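Local coordinates for DUF917 domain-containing protein (Chromobacterium violaceum, PDB 2O3I) that is of unknown function but carries N- and C-terminal S-Me-THD-like domains, suggesting a relationship to S-methyl thiohydantoin desulfurases, at residues A[284-289]-A[351-356]. The protein carries 2 engineered substitutions. Numbering follows the deposited sequence.
Sequences VVLEDG and RKAAVI
The backbone carbonyl oxygen Ala353 O lies 3.8 Å from Leu286 CD2, a van der Waals approach rather than a polar bond; the backbone of Leu286 is itself hydrogen-bonded to Cys293 of the adjoining strand. The side-chain contacts join apolar groups, and one methyl carries them. Leu286 CD2 packs against Val355 CG2 at 3.6 Å and more loosely against Ala353 CB at 4.5 Å, so it bridges two residues of 351-356 that face the same way. Leu286 chi2 of 73° places CD1 beside CA and leaves CD2 roughly anti to it, which makes CD2 the far-reaching branch. On the other side, Val355 presents CG2, the methyl anti to its carbonyl carbon, and the two side chains meet at a slant. Burial of all three residues, with 111 Å² covered in total, fits a small hydrophobic cluster, which Leu268 extends by touching both Leu286 and Ala353. Ala354 points the other way, onto Ala244 of helix 244-255. Strand 266-268 pairs antiparallel with both 283-287 and 352-358; Leu286 CA and Ala353 CA, 7.9 Å apart, are closer than next-but-one strands of a flat sheet, suggesting bending, consistent with a curled or branched antiparallel sheet in the S-Me-THD-like C-terminal domain.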
loop_
_atom_site.group_PDB
_atom_site.type_symbol
_atom_site.label_atom_id
_atom_site.label_comp_id
_atom_site.label_asym_id
_atom_site.label_seq_id
_atom_site.Cartn_x
_atom_site.Cartn_y
_atom_site.Cartn_z
ATOM N N VAL A 284 19.782 18.816 -16.201
ATOM C CA VAL A 284 19.768 19.557 -17.454
ATOM C C VAL A 284 21.010 20.435 -17.392
ATOM O O VAL A 284 21.325 21.003 -16.342
ATOM C CB VAL A 284 18.496 20.441 -17.620
ATOM C CG1 VAL A 284 17.242 19.579 -17.534
ATOM C CG2 VAL A 284 18.470 21.530 -16.578
ATOM N N VAL A 285 21.726 20.522 -18.508
ATOM C CA VAL A 285 22.948 21.305 -18.564
ATOM C C VAL A 285 22.830 22.471 -19.533
ATOM O O VAL A 285 22.198 22.364 -20.579
ATOM C CB VAL A 285 24.140 20.410 -18.985
ATOM C CG1 VAL A 285 25.453 21.183 -18.870
ATOM C CG2 VAL A 285 24.166 19.150 -18.123
ATOM N N LEU A 286 23.437 23.590 -19.161
ATOM C CA LEU A 286 23.436 24.791 -19.983
ATOM C C LEU A 286 24.872 25.278 -20.088
ATOM O O LEU A 286 25.590 25.329 -19.088
ATOM C CB LEU A 286 22.579 25.890 -19.347
ATOM C CG LEU A 286 21.076 25.664 -19.172
ATOM C CD1 LEU A 286 20.817 24.674 -18.047
ATOM C CD2 LEU A 286 20.409 26.995 -18.867
ATOM N N GLU A 287 25.294 25.630 -21.298
ATOM C CA GLU A 287 26.648 26.120 -21.508
ATOM C C GLU A 287 26.659 27.550 -22.035
ATOM O O GLU A 287 25.860 27.918 -22.895
ATOM C CB GLU A 287 27.402 25.189 -22.463
ATOM C CG GLU A 287 27.711 23.823 -21.860
ATOM C CD GLU A 287 28.674 23.004 -22.707
ATOM O OE1 GLU A 287 28.301 22.613 -23.835
ATOM O OE2 GLU A 287 29.810 22.755 -22.243
ATOM N N ASP A 288 27.571 28.354 -21.499
ATOM C CA ASP A 288 27.704 29.752 -21.887
ATOM C C ASP A 288 29.156 30.030 -22.275
ATOM O O ASP A 288 29.794 30.934 -21.736
ATOM C CB ASP A 288 27.278 30.652 -20.718
ATOM C CG ASP A 288 27.317 32.128 -21.068
ATOM O OD1 ASP A 288 26.698 32.517 -22.081
ATOM O OD2 ASP A 288 27.960 32.901 -20.323
ATOM N N GLY A 289 29.669 29.238 -23.213
ATOM C CA GLY A 289 31.041 29.401 -23.662
ATOM C C GLY A 289 32.028 29.193 -22.532
ATOM O O GLY A 289 32.433 30.151 -21.874
ATOM N N ARG A 351 17.039 28.273 -29.036
ATOM C CA ARG A 351 16.816 29.507 -28.285
ATOM C C ARG A 351 17.637 29.567 -26.999
ATOM O O ARG A 351 17.932 28.542 -26.391
ATOM C CB ARG A 351 15.332 29.662 -27.949
ATOM C CG ARG A 351 14.438 29.849 -29.157
ATOM C CD ARG A 351 13.042 30.251 -28.724
ATOM N NE ARG A 351 12.342 29.168 -28.044
ATOM C CZ ARG A 351 11.293 29.337 -27.244
ATOM N NH1 ARG A 351 10.816 30.553 -27.011
ATOM N NH2 ARG A 351 10.713 28.286 -26.682
ATOM N N LYS A 352 17.994 30.779 -26.588
ATOM C CA LYS A 352 18.787 30.970 -25.382
ATOM C C LYS A 352 17.921 30.853 -24.134
ATOM O O LYS A 352 16.903 31.538 -24.000
ATOM C CB LYS A 352 19.479 32.329 -25.420
ATOM N N ALA A 353 18.339 29.980 -23.222
ATOM C CA ALA A 353 17.616 29.747 -21.981
ATOM C C ALA A 353 18.379 30.255 -20.760
ATOM O O ALA A 353 19.611 30.203 -20.708
ATOM C CB ALA A 353 17.328 28.260 -21.828
ATOM N N ALA A 354 17.634 30.743 -19.773
ATOM C CA ALA A 354 18.223 31.246 -18.545
ATOM C C ALA A 354 17.683 30.467 -17.356
ATOM O O ALA A 354 16.666 29.778 -17.455
ATOM C CB ALA A 354 17.906 32.717 -18.377
ATOM N N VAL A 355 18.378 30.582 -16.233
ATOM C CA VAL A 355 17.974 29.920 -15.006
ATOM C C VAL A 355 17.738 31.019 -13.981
ATOM O O VAL A 355 18.636 31.814 -13.682
ATOM C CB VAL A 355 19.068 28.965 -14.493
ATOM C CG1 VAL A 355 18.594 28.268 -13.222
ATOM C CG2 VAL A 355 19.422 27.943 -15.578
ATOM N N ILE A 356 16.516 31.070 -13.461
ATOM C CA ILE A 356 16.138 32.072 -12.479
ATOM C C ILE A 356 15.800 31.440 -11.139
ATOM O O ILE A 356 15.148 30.401 -11.072
ATOM C CB ILE A 356 14.924 32.897 -12.973
ATOM C CG1 ILE A 356 15.330 33.719 -14.199
ATOM C CG2 ILE A 356 14.418 33.821 -11.865
ATOM C CD1 ILE A 356 14.188 34.490 -14.848
#